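Local coordinates for thiol transferase (Phanerochaete chrysosporium, PDB 4F0B), which acts as a Ure2p-type glutathione transferase, an enzyme of the GST fold that binds glutathione and probably carries out thiol transfer reactions, at the interface of chains A and B. Coordinates in Å, arbitrary orientation; residue numbers count along the deposited sequence, not the author numbering. Chains: chain A/B, Thiol transferase.

Contact 1: the interface of chains A and B. Residues chain A 117, 120-121, 123-124; chain B 82-83, 123.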
loop_
_atom_site.group_PDB
_atom_site.type_symbol
_atom_site.label_atom_id
_atom_site.label_comp_id
_atom_site.label_asym_id
_atom_site.label_seq_id
_atom_site.Cartn_x
_atom_site.Cartn_y
_atom_site.Cartn_z
ATOM N N GLN A 117 0.112 6.826 -6.580
ATOM C CA GLN A 117 -1.095 6.045 -6.864
ATOM C C GLN A 117 -0.734 4.654 -7.363
ATOM O O GLN A 117 -1.333 3.654 -6.908
ATOM C CB GLN A 117 -1.946 6.780 -7.906
ATOM C CG GLN A 117 -2.497 8.120 -7.408
ATOM C CD GLN A 117 -3.214 8.837 -8.507
ATOM O OE1 GLN A 117 -4.101 8.287 -9.151
ATOM N NE2 GLN A 117 -2.822 10.104 -8.757
ATOM N N PHE A 120 0.808 2.585 -4.482
ATOM C CA PHE A 120 -0.251 2.128 -3.577
ATOM C C PHE A 120 -1.145 1.070 -4.238
ATOM O O PHE A 120 -1.587 0.118 -3.542
ATOM C CB PHE A 120 -1.057 3.300 -3.012
ATOM C CG PHE A 120 -0.410 3.967 -1.835
ATOM C CD1 PHE A 120 -0.382 3.334 -0.606
ATOM C CD2 PHE A 120 0.176 5.243 -1.954
ATOM C CE1 PHE A 120 0.220 3.952 0.479
ATOM C CE2 PHE A 120 0.778 5.878 -0.864
ATOM C CZ PHE A 120 0.797 5.230 0.378
ATOM N N PHE A 121 -1.404 1.188 -5.537
ATOM C CA PHE A 121 -2.150 0.153 -6.236
ATOM C C PHE A 121 -1.433 -1.193 -6.100
ATOM O O PHE A 121 -2.068 -2.218 -5.844
ATOM C CB PHE A 121 -2.320 0.569 -7.715
ATOM C CG PHE A 121 -2.770 -0.566 -8.609
ATOM C CD1 PHE A 121 -4.107 -0.999 -8.621
ATOM C CD2 PHE A 121 -1.862 -1.196 -9.438
ATOM C CE1 PHE A 121 -4.521 -2.069 -9.467
ATOM C CE2 PHE A 121 -2.258 -2.261 -10.296
ATOM C CZ PHE A 121 -3.582 -2.700 -10.299
ATOM N N HIS A 123 0.791 -1.999 -3.868
ATOM C CA HIS A 123 1.026 -2.338 -2.469
ATOM C C HIS A 123 -0.250 -2.901 -1.802
ATOM O O HIS A 123 -0.165 -3.703 -0.865
ATOM C CB HIS A 123 1.501 -1.083 -1.769
ATOM C CG HIS A 123 2.304 -1.357 -0.553
ATOM N ND1 HIS A 123 3.688 -1.443 -0.579
ATOM C CD2 HIS A 123 1.924 -1.534 0.733
ATOM C CE1 HIS A 123 4.119 -1.684 0.651
ATOM N NE2 HIS A 123 3.070 -1.717 1.471
ATOM N N GLY A 124 -1.416 -2.451 -2.291
ATOM C CA GLY A 124 -2.682 -2.916 -1.736
ATOM C C GLY A 124 -3.384 -3.936 -2.613
ATOM O O GLY A 124 -4.329 -4.572 -2.170
ATOM N N PHE B 82 -6.552 7.952 -7.370
ATOM C CA PHE B 82 -7.136 6.731 -6.790
ATOM C C PHE B 82 -6.193 6.145 -5.756
ATOM O O PHE B 82 -5.032 6.580 -5.682
ATOM C CB PHE B 82 -7.578 5.701 -7.892
ATOM C CG PHE B 82 -6.455 4.993 -8.602
ATOM C CD1 PHE B 82 -5.676 5.673 -9.539
ATOM C CD2 PHE B 82 -6.190 3.639 -8.356
ATOM C CE1 PHE B 82 -4.634 5.010 -10.208
ATOM C CE2 PHE B 82 -5.151 2.962 -9.038
ATOM C CZ PHE B 82 -4.372 3.654 -9.943
ATOM N N GLU B 83 -6.732 5.200 -4.986
ATOM C CA GLU B 83 -6.093 4.549 -3.808
ATOM C C GLU B 83 -6.180 5.444 -2.562
ATOM O O GLU B 83 -5.593 6.546 -2.545
ATOM C CB GLU B 83 -4.625 4.088 -4.034
ATOM C CG GLU B 83 -4.466 3.046 -5.132
ATOM C CD GLU B 83 -4.988 1.684 -4.733
ATOM O OE1 GLU B 83 -4.863 1.318 -3.528
ATOM O OE2 GLU B 83 -5.520 0.972 -5.618
ATOM N N HIS B 123 -1.873 -0.076 4.256
ATOM C CA HIS B 123 -2.356 -0.298 2.900
ATOM C C HIS B 123 -2.034 -1.703 2.393
ATOM O O HIS B 123 -2.762 -2.259 1.568
ATOM C CB HIS B 123 -1.712 0.756 2.014
ATOM C CG HIS B 123 -2.500 1.060 0.786
ATOM N ND1 HIS B 123 -3.397 2.104 0.748
ATOM C CD2 HIS B 123 -2.511 0.494 -0.448
ATOM C CE1 HIS B 123 -3.941 2.164 -0.458
ATOM N NE2 HIS B 123 -3.410 1.207 -1.212
HETATM O O HOH W 1 -5.043 -1.828 -5.123
#

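Contact 2: the interface of chains A and B. Residues chain A 67-68, 70, 82-83; chain B 121, 157-158, 161.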
loop_
_atom_site.group_PDB
_atom_site.type_symbol
_atom_site.label_atom_id
_atom_site.label_comp_id
_atom_site.label_asym_id
_atom_site.label_seq_id
_atom_site.Cartn_x
_atom_site.Cartn_y
_atom_site.Cartn_z
ATOM N N PRO A 67 8.770 -2.896 12.736
ATOM C CA PRO A 67 7.848 -3.363 13.798
ATOM C C PRO A 67 6.897 -4.464 13.337
ATOM O O PRO A 67 6.353 -5.188 14.174
ATOM C CB PRO A 67 7.089 -2.099 14.212
ATOM C CG PRO A 67 7.351 -1.085 13.144
ATOM C CD PRO A 67 8.657 -1.457 12.446
ATOM N N ASN A 68 6.720 -4.611 12.025
ATOM C CA ASN A 68 5.904 -5.654 11.473
ATOM C C ASN A 68 6.598 -7.009 11.419
ATOM O O ASN A 68 5.955 -8.007 11.132
ATOM C CB ASN A 68 5.474 -5.238 10.057
ATOM C CG ASN A 68 4.355 -6.104 9.475
ATOM O OD1 ASN A 68 3.421 -6.517 10.169
ATOM N ND2 ASN A 68 4.418 -6.328 8.166
ATOM N N ARG A 70 8.880 -8.216 9.224
ATOM C CA ARG A 70 8.918 -8.738 7.847
ATOM C C ARG A 70 10.041 -8.014 7.097
ATOM O O ARG A 70 10.471 -6.919 7.495
ATOM C CB ARG A 70 7.600 -8.476 7.104
ATOM C CG ARG A 70 6.445 -9.331 7.622
ATOM C CD ARG A 70 5.386 -9.536 6.513
ATOM N NE ARG A 70 4.256 -10.262 7.008
ATOM C CZ ARG A 70 3.189 -10.525 6.282
ATOM N NH1 ARG A 70 3.141 -10.107 5.024
ATOM N NH2 ARG A 70 2.163 -11.180 6.841
ATOM N N PHE A 82 10.743 0.733 6.804
ATOM C CA PHE A 82 10.132 -0.552 6.436
ATOM C C PHE A 82 9.004 -0.297 5.433
ATOM O O PHE A 82 8.616 0.877 5.209
ATOM C CB PHE A 82 9.687 -1.390 7.680
ATOM C CG PHE A 82 8.482 -0.838 8.418
ATOM C CD1 PHE A 82 8.594 0.263 9.247
ATOM C CD2 PHE A 82 7.248 -1.470 8.318
ATOM C CE1 PHE A 82 7.473 0.772 9.927
ATOM C CE2 PHE A 82 6.125 -0.967 9.005
ATOM C CZ PHE A 82 6.247 0.141 9.803
ATOM N N GLU A 83 8.535 -1.392 4.819
ATOM C CA GLU A 83 7.550 -1.454 3.708
ATOM C C GLU A 83 8.218 -1.136 2.371
ATOM O O GLU A 83 8.695 -0.010 2.147
ATOM C CB GLU A 83 6.343 -0.520 3.924
ATOM C CG GLU A 83 5.508 -0.881 5.149
ATOM C CD GLU A 83 4.708 -2.168 4.977
ATOM O OE1 GLU A 83 4.256 -2.447 3.834
ATOM O OE2 GLU A 83 4.544 -2.915 5.960
ATOM N N PHE B 121 2.136 0.408 5.606
ATOM C CA PHE B 121 1.829 -0.712 6.478
ATOM C C PHE B 121 0.328 -0.994 6.502
ATOM O O PHE B 121 -0.094 -2.168 6.383
ATOM C CB PHE B 121 2.313 -0.361 7.886
ATOM C CG PHE B 121 1.783 -1.290 8.940
ATOM C CD1 PHE B 121 2.300 -2.589 9.093
ATOM C CD2 PHE B 121 0.760 -0.854 9.767
ATOM C CE1 PHE B 121 1.758 -3.461 10.093
ATOM C CE2 PHE B 121 0.222 -1.701 10.775
ATOM C CZ PHE B 121 0.729 -3.013 10.946
ATOM N N ARG B 157 -2.481 -10.229 14.601
ATOM C CA ARG B 157 -1.069 -9.886 14.605
ATOM C C ARG B 157 -0.858 -8.428 14.199
ATOM O O ARG B 157 -0.085 -7.709 14.865
ATOM C CB ARG B 157 -0.350 -10.817 13.640
ATOM C CG ARG B 157 1.166 -10.684 13.714
ATOM C CD ARG B 157 1.839 -11.419 12.543
ATOM N NE ARG B 157 1.646 -10.691 11.298
ATOM C CZ ARG B 157 2.312 -9.593 10.950
ATOM N NH1 ARG B 157 3.263 -9.070 11.735
ATOM N NH2 ARG B 157 2.031 -9.002 9.791
ATOM N N LEU B 158 -1.555 -7.990 13.158
ATOM C CA LEU B 158 -1.411 -6.615 12.697
ATOM C C LEU B 158 -1.951 -5.627 13.722
ATOM O O LEU B 158 -1.344 -4.547 13.928
ATOM C CB LEU B 158 -2.167 -6.422 11.367
ATOM C CG LEU B 158 -1.512 -7.162 10.199
ATOM C CD1 LEU B 158 -2.551 -7.277 9.041
ATOM C CD2 LEU B 158 -0.268 -6.435 9.704
ATOM N N VAL B 161 0.643 -5.078 16.356
ATOM C CA VAL B 161 1.664 -4.117 15.908
ATOM C C VAL B 161 1.130 -2.681 16.111
ATOM O O VAL B 161 1.832 -1.798 16.661
ATOM C CB VAL B 161 1.996 -4.363 14.445
ATOM C CG1 VAL B 161 2.919 -3.262 13.904
ATOM C CG2 VAL B 161 2.650 -5.728 14.271
HETATM O O HOH W 2 2.010 -4.252 5.741
#

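Contact 1: the interface of chains A and B
Helix 109-139 of chain A packs here against the end of strand 79-82 and the following turn of chain B, where B:Glu83 opens the Glu-Thr-Ser stretch that in this family lies beside the glutathione site. At one end, the side-chain amide oxygen OE1 of A:Gln117 takes the backbone N-H of B:Phe82, with 3.0 Å from OE1 to N. The bond is nearly straight at the hydrogen (161°), yet the donor stands above the amide plane instead of on a lone pair. A:Gln117 gets there on an extended chain, with CG turned away from its own carbonyl carbon, and its amide stands almost perpendicular to the ring of B:Phe82. The far rim of that ring leans on the next turn of the helix, CE2 lying 3.9 Å from CB of A:Phe121. B:Glu83 bends at chi2 (-72°) to lie along the helix backbone, and its carboxylate OE2 meets the ring of A:Phe121 edge-on. Its other oxygen, OE1, accepts from the imidazole NE2 of B:His123 at 2.7 Å, in the plane of the imidazole; this should fix the ring's rotation. Thus held, the imidazole offers one face to A:Phe120, whose CD1 sits over its centre in an edge-to-face arrangement with planes 64° apart. NE2 of B:His123 also lies 3.2 Å from the backbone O of A:Phe120, so its hydrogen may be shared in a secondary, weaker bond. Beyond the carboxylate, water 1 joins the two chains, 2.9 Å from OE2 of B:Glu83 and 3.1 Å from the backbone O of A:Phe121.

Contact 2: the interface of chains A and B
A:Pro67 and A:Asn68 form a short loop turn with helix-like backbone angles, which faces B:Arg157 and B:Val161 on regular helix 145-166 of chain B. The polar centre is the side-chain amide of A:Asn68. Both terminal nitrogens of B:Arg157 converge on its oxygen: NH2 reaches OD1 at 2.9 Å and NH1 reaches the same OD1 at 3.0 Å. They approach from one face of the amide, NH2 tilted moderately from the carbonyl plane and NH1 well above it, while OD1 stays close to the plane of the guanidinium. The two flat groups are consequently twisted, 42° apart, as the side chains cross at about a right angle. A bend at chi3 (73°) turns the end of B:Arg157 towards the loop; from there NH1 also makes a weak bond to the backbone O of A:Asn68. With two donors on one oxygen, the amide is well fixed in direction. The ring edge of B:Phe121 comes up beside the amide, CE1 lying 3.5 Å from OD1 of A:Asn68, with the amide plane standing steeply to the ring at 79°. A:Arg70 brings a second guanidinium near the first, NH2 to NH2 of B:Arg157 at 3.7 Å, a proximity that would probably cost some energy unless solvent screens it. On the other flank, B:Val161 sets the methyl CG2 3.7 Å from the backbone O of A:Pro67. Behind the interface, the proline's CD rests 3.5 Å above the ring plane of A:Phe82, near its rim, and so ties loop to strand. The loop precedes strand 73-76 in the thioredoxin-like N-terminal domain of chain A and lies against the helical C-terminal domain of chain B.

Contact 1 and contact 2 lie about 17 Å apart, measured between the centres of their C-alpha atoms, on one two-fold symmetric interface. They share Phe82, Glu83 and Phe121 with the chains exchanged: the strand end comes from B in contact 1 and from A in contact 2. Contact 1 reaches the central helices, where His123 of both chains comes close to the axis, and contact 2 extends the same seam outwards to helix 145-166. Each N-terminal domain thus rests on its partner's C-terminal domain, an arrangement consistent with the dimer usual among soluble glutathione transferases.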